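Long-range contacts in intramolecular trans-sialidase (Macrobdella decora, PDB 3SLI), which probably cleaves sialosides such as 3'-sialyllactose by intramolecular transfer, releasing 2,7-anhydro-Neu5Ac: residues P575-P580 and I600-D605; E107-T112 and T194-N199. All blocks are in the same frame, centred on the assembly; numbering follows the deposited sequence.

How the contacts relate
Starting from the N terminus, contact 2 comes first. It brings residues 107-112, on a strand of the N-terminal concanavalin-like domain, against 194-199, the loop that follows helix 184-191 and leads to strand 211-219, and so closes a loop of 81 residues. Much further along, contact 1 closes a short loop of 19 residues between 575-580 and 600-605, inside the propeller-type domain. The two are in series, neither nested nor crossing. The centres of contact 1 and contact 2 lie 32 Å apart, and the nearest atoms of contact 1 and contact 2 are about 17 Å apart. Contact 2 fastens the exit of the concanavalin-like domain to that domain, while contact 1 joins neighbouring strands within one sheet.

Contact 1: P575-P580 and I600-D605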
loop_
_atom_site.group_PDB
_atom_site.type_symbol
_atom_site.label_atom_id
_atom_site.label_comp_id
_atom_site.label_asym_id
_atom_site.label_seq_id
_atom_site.Cartn_x
_atom_site.Cartn_y
_atom_site.Cartn_z
ATOM N N PRO A 575 0.182 -13.251 27.737
ATOM C CA PRO A 575 -0.878 -14.212 27.432
ATOM C C PRO A 575 -2.250 -13.535 27.359
ATOM O O PRO A 575 -2.471 -12.495 27.976
ATOM C CB PRO A 575 -0.784 -15.194 28.605
ATOM C CG PRO A 575 -0.325 -14.334 29.729
ATOM C CD PRO A 575 0.730 -13.471 29.088
ATOM N N ILE A 576 -3.148 -14.113 26.567
ATOM C CA ILE A 576 -4.514 -13.618 26.415
ATOM C C ILE A 576 -5.388 -14.805 26.844
ATOM O O ILE A 576 -5.191 -15.935 26.370
ATOM C CB ILE A 576 -4.793 -13.180 24.953
ATOM C CG1 ILE A 576 -3.882 -11.998 24.602
ATOM C CG2 ILE A 576 -6.259 -12.790 24.787
ATOM C CD1 ILE A 576 -4.035 -11.466 23.197
ATOM N N ASP A 577 -6.287 -14.563 27.798
ATOM C CA ASP A 577 -7.145 -15.614 28.365
ATOM C C ASP A 577 -6.249 -16.709 28.965
ATOM O O ASP A 577 -6.616 -17.879 28.998
ATOM C CB ASP A 577 -8.088 -16.225 27.315
ATOM C CG ASP A 577 -9.231 -15.294 26.917
ATOM O OD1 ASP A 577 -9.400 -14.213 27.523
ATOM O OD2 ASP A 577 -9.977 -15.659 25.986
ATOM N N GLY A 578 -5.061 -16.314 29.416
ATOM C CA GLY A 578 -4.118 -17.247 30.011
ATOM C C GLY A 578 -3.300 -18.117 29.069
ATOM O O GLY A 578 -2.520 -18.955 29.528
ATOM N N LYS A 579 -3.426 -17.902 27.762
ATOM C CA LYS A 579 -2.702 -18.708 26.781
ATOM C C LYS A 579 -1.777 -17.888 25.889
ATOM O O LYS A 579 -1.943 -16.673 25.768
ATOM C CB LYS A 579 -3.706 -19.449 25.882
ATOM C CG LYS A 579 -4.637 -20.380 26.635
ATOM C CD LYS A 579 -5.642 -21.039 25.715
ATOM C CE LYS A 579 -6.456 -22.080 26.479
ATOM N NZ LYS A 579 -7.572 -22.669 25.679
ATOM N N PRO A 580 -0.740 -18.531 25.317
ATOM C CA PRO A 580 0.179 -17.817 24.428
ATOM C C PRO A 580 -0.713 -17.388 23.259
ATOM O O PRO A 580 -1.570 -18.166 22.822
ATOM C CB PRO A 580 1.144 -18.918 23.985
ATOM C CG PRO A 580 1.150 -19.848 25.136
ATOM C CD PRO A 580 -0.295 -19.919 25.523
ATOM N N ILE A 600 -7.375 -12.927 16.929
ATOM C CA ILE A 600 -6.517 -13.340 18.027
ATOM C C ILE A 600 -6.589 -14.871 18.086
ATOM O O ILE A 600 -7.683 -15.457 18.187
ATOM C CB ILE A 600 -6.959 -12.735 19.368
ATOM C CG1 ILE A 600 -6.707 -11.225 19.364
ATOM C CG2 ILE A 600 -6.186 -13.384 20.514
ATOM C CD1 ILE A 600 -7.118 -10.534 20.641
ATOM N N GLY A 601 -5.423 -15.504 17.951
ATOM C CA GLY A 601 -5.335 -16.952 17.995
ATOM C C GLY A 601 -4.631 -17.416 19.257
ATOM O O GLY A 601 -3.515 -16.977 19.547
ATOM N N LEU A 602 -5.298 -18.283 20.014
ATOM C CA LEU A 602 -4.764 -18.826 21.262
ATOM C C LEU A 602 -4.092 -20.169 20.996
ATOM O O LEU A 602 -4.699 -21.070 20.408
ATOM C CB LEU A 602 -5.890 -18.991 22.288
ATOM C CG LEU A 602 -6.236 -17.805 23.204
ATOM C CD1 LEU A 602 -6.022 -16.454 22.532
ATOM C CD2 LEU A 602 -7.657 -17.955 23.730
ATOM N N VAL A 603 -2.832 -20.284 21.410
ATOM C CA VAL A 603 -2.048 -21.500 21.212
ATOM C C VAL A 603 -2.375 -22.553 22.271
ATOM O O VAL A 603 -2.286 -22.289 23.471
ATOM C CB VAL A 603 -0.525 -21.200 21.239
ATOM C CG1 VAL A 603 0.282 -22.504 21.147
ATOM C CG2 VAL A 603 -0.148 -20.250 20.098
ATOM N N ASN A 604 -2.769 -23.737 21.814
ATOM C CA ASN A 604 -3.104 -24.839 22.710
ATOM C C ASN A 604 -2.135 -25.990 22.479
ATOM O O ASN A 604 -1.709 -26.244 21.350
ATOM C CB ASN A 604 -4.531 -25.352 22.458
ATOM C CG ASN A 604 -5.598 -24.356 22.875
ATOM O OD1 ASN A 604 -5.938 -24.251 24.049
ATOM N ND2 ASN A 604 -6.138 -23.630 21.908
ATOM N N ASP A 605 -1.740 -26.647 23.558
ATOM C CA ASP A 605 -0.861 -27.795 23.452
ATOM C C ASP A 605 -1.845 -28.968 23.360
ATOM O O ASP A 605 -2.662 -29.175 24.263
ATOM C CB ASP A 605 0.025 -27.910 24.695
ATOM C CG ASP A 605 1.086 -28.977 24.551
ATOM O OD1 ASP A 605 0.752 -30.087 24.077
ATOM O OD2 ASP A 605 2.254 -28.704 24.902
#
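Pro580 and Val603 pair across two antiparallel strands through a single backbone bond, Val603 N to Pro580 O at 2.8 Å and nearly straight (176° at the hydrogen). No bond can come back from Pro580, whose ring nitrogen has no hydrogen; the ring instead sets CD near Val603 O and CB 3.9 Å from Val603 CB. Pro522 touches both of these side chains.

Before this pair the chain makes a type I' turn from Ile576 to Lys579, with Asp577 and Gly578 at its corners, both at positive phi. The turn lies beside Leu602. Leu602 CG sits 3.8 Å from Ile576 O, its CD1 branch reaches toward Ile576 CB, and CD2 comes 4.0 Å from Asp577 OD2. This last is a plain van der Waals contact, the carboxylate's charge being met by Lys619 and Tyr620. Deeper in, Ile576 and Ile600 cross at about a right angle, end methyl CD1 of the first resting 3.9 Å from CG2 of the second, with helix 672-675 packed against both.

Lys579 runs along the same face, past Leu602 to Asn604. Extended beyond CG, it lays CD 4.0 Å from Leu602 CB and carries the ammonium on until NZ meets Asn604 OD1 at 2.8 Å. The approach is in the carbonyl plane on a lone pair, with a C=O...N angle of 140°. Asn604 CG, beside its own backbone N (chi1 -69°), turns OD1 toward the lysine.

The type I' turn joins the short, weakly bonded strand 575-576 to 579-587. Strands 579-587 and 596-605 form the middle hairpin of a four-stranded antiparallel meander, 568-572 to 614-623, as in a blade of the sialidase beta-propeller.

Contact 2: E107-T112 and T194-N199; sequences ERVFNT and TTYGEN
Tyr196, in the linker that leaves the concanavalin-like (lectin-type fold) N-terminal domain, leans on Val109 and Phe110 at a break in strand 107-118 of that domain.

The apolar contact is on the ring. Tyr196 CG sits beside its backbone N (chi1 -54°), which sends the ring across to Val109 and Phe110. Val109 and Tyr196 approach from opposite directions, and CG2 of the valine lies over one face, offset toward the rim, 3.9 Å from the centroid, in a CH-pi contact. Val109 CB is closer still to the phenol end, 3.5 Å from Tyr196 CZ. Tyr104 also meets the tyrosine ring, with the two planes at about 60°.

Among the hydrogen bonds, Tyr196 OH donates to Phe110 O at 2.7 Å, arriving in the carbonyl plane on a lone pair, with a C=O...O angle of 138°. Tyr196 OH also accepts a hydrogen bond from a water 3.1 Å away, which in turn accepts from Phe110 N. Further along, the side chains of Thr112 and Thr194 cross at about a right angle. Asn129 OD1 accepts from both Thr112 N and Thr194 OG1, and the two threonine hydroxyls come together with Thr112 OG1 2.7 Å from Thr194 OG1.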
loop_
_atom_site.group_PDB
_atom_site.type_symbol
_atom_site.label_atom_id
_atom_site.label_comp_id
_atom_site.label_asym_id
_atom_site.label_seq_id
_atom_site.Cartn_x
_atom_site.Cartn_y
_atom_site.Cartn_z
ATOM N N GLU A 107 -17.603 2.142 16.337
ATOM C CA GLU A 107 -18.711 3.083 16.199
ATOM C C GLU A 107 -18.741 3.883 14.908
ATOM O O GLU A 107 -17.694 4.155 14.311
ATOM C CB GLU A 107 -18.750 4.023 17.400
ATOM C CG GLU A 107 -18.921 3.278 18.713
ATOM C CD GLU A 107 -19.046 4.185 19.913
ATOM O OE1 GLU A 107 -18.471 5.299 19.898
ATOM O OE2 GLU A 107 -19.718 3.772 20.882
ATOM N N ARG A 108 -19.956 4.215 14.465
ATOM C CA ARG A 108 -20.162 5.005 13.252
ATOM C C ARG A 108 -19.626 6.407 13.522
ATOM O O ARG A 108 -19.944 7.012 14.548
ATOM C CB ARG A 108 -21.649 5.067 12.894
ATOM C CG ARG A 108 -22.270 3.729 12.493
ATOM C CD ARG A 108 -21.813 3.279 11.118
ATOM N NE ARG A 108 -22.400 1.991 10.749
ATOM C CZ ARG A 108 -22.621 1.593 9.499
ATOM N NH1 ARG A 108 -22.311 2.376 8.477
ATOM N NH2 ARG A 108 -23.147 0.399 9.268
ATOM N N VAL A 109 -18.802 6.912 12.613
ATOM C CA VAL A 109 -18.197 8.227 12.787
ATOM C C VAL A 109 -18.579 9.230 11.697
ATOM O O VAL A 109 -19.019 8.850 10.612
ATOM C CB VAL A 109 -16.647 8.119 12.872
ATOM C CG1 VAL A 109 -16.235 7.359 14.137
ATOM C CG2 VAL A 109 -16.078 7.439 11.613
ATOM N N PHE A 110 -18.438 10.513 12.011
ATOM C CA PHE A 110 -18.751 11.578 11.066
ATOM C C PHE A 110 -17.602 11.858 10.111
ATOM O O PHE A 110 -16.429 11.785 10.484
ATOM C CB PHE A 110 -19.084 12.881 11.806
ATOM C CG PHE A 110 -20.482 12.939 12.345
ATOM C CD1 PHE A 110 -20.802 12.342 13.562
ATOM C CD2 PHE A 110 -21.483 13.596 11.636
ATOM C CE1 PHE A 110 -22.108 12.398 14.066
ATOM C CE2 PHE A 110 -22.787 13.660 12.125
ATOM C CZ PHE A 110 -23.103 13.060 13.344
ATOM N N ASN A 111 -17.944 12.164 8.869
ATOM C CA ASN A 111 -16.954 12.522 7.869
ATOM C C ASN A 111 -17.386 13.920 7.443
ATOM O O ASN A 111 -18.572 14.259 7.537
ATOM C CB ASN A 111 -16.989 11.570 6.662
ATOM C CG ASN A 111 -16.535 10.153 7.014
ATOM O OD1 ASN A 111 -17.304 9.360 7.560
ATOM N ND2 ASN A 111 -15.297 9.827 6.676
ATOM N N THR A 112 -16.434 14.741 7.030
ATOM C CA THR A 112 -16.744 16.094 6.597
ATOM C C THR A 112 -16.268 16.224 5.161
ATOM O O THR A 112 -15.089 16.005 4.859
ATOM C CB THR A 112 -16.066 17.140 7.509
ATOM O OG1 THR A 112 -16.267 16.773 8.884
ATOM C CG2 THR A 112 -16.673 18.531 7.270
ATOM N N THR A 194 -12.478 16.358 10.956
ATOM C CA THR A 194 -12.695 14.942 11.236
ATOM C C THR A 194 -11.652 14.111 10.494
ATOM O O THR A 194 -11.579 14.147 9.267
ATOM C CB THR A 194 -14.117 14.454 10.827
ATOM O OG1 THR A 194 -14.404 14.851 9.478
ATOM C CG2 THR A 194 -15.178 14.986 11.782
ATOM N N THR A 195 -10.785 13.441 11.247
ATOM C CA THR A 195 -9.756 12.578 10.667
ATOM C C THR A 195 -9.645 11.369 11.587
ATOM O O THR A 195 -9.927 11.470 12.786
ATOM C CB THR A 195 -8.366 13.272 10.546
ATOM O OG1 THR A 195 -7.908 13.673 11.843
ATOM C CG2 THR A 195 -8.431 14.486 9.616
ATOM N N TYR A 196 -9.283 10.220 11.019
ATOM C CA TYR A 196 -9.161 8.986 11.791
ATOM C C TYR A 196 -7.870 8.279 11.402
ATOM O O TYR A 196 -7.559 8.135 10.217
ATOM C CB TYR A 196 -10.383 8.096 11.552
ATOM C CG TYR A 196 -11.682 8.824 11.833
ATOM C CD1 TYR A 196 -12.311 9.583 10.839
ATOM C CD2 TYR A 196 -12.229 8.841 13.110
ATOM C CE1 TYR A 196 -13.445 10.351 11.120
ATOM C CE2 TYR A 196 -13.360 9.601 13.403
ATOM C CZ TYR A 196 -13.962 10.360 12.406
ATOM O OH TYR A 196 -15.059 11.143 12.710
ATOM N N GLY A 197 -7.113 7.857 12.410
ATOM C CA GLY A 197 -5.842 7.203 12.161
ATOM C C GLY A 197 -4.867 8.271 11.715
ATOM O O GLY A 197 -5.260 9.429 11.543
ATOM N N GLU A 198 -3.600 7.918 11.549
ATOM C CA GLU A 198 -2.628 8.904 11.112
ATOM C C GLU A 198 -1.753 8.388 9.993
ATOM O O GLU A 198 -1.786 7.206 9.661
ATOM C CB GLU A 198 -1.771 9.383 12.284
ATOM C CG GLU A 198 -1.104 8.287 13.081
ATOM C CD GLU A 198 -0.524 8.786 14.399
ATOM O OE1 GLU A 198 -1.309 9.279 15.242
ATOM O OE2 GLU A 198 0.711 8.669 14.599
ATOM N N ASN A 199 -1.051 9.308 9.344
ATOM C CA ASN A 199 -0.138 8.964 8.268
ATOM C C ASN A 199 1.260 8.914 8.869
ATOM O O ASN A 199 1.538 9.586 9.866
ATOM C CB ASN A 199 -0.097 10.058 7.189
ATOM C CG ASN A 199 -1.435 10.306 6.524
ATOM O OD1 ASN A 199 -1.787 11.454 6.257
ATOM N ND2 ASN A 199 -2.162 9.245 6.209
HETATM O O HOH W 1 -17.525 11.070 14.668
#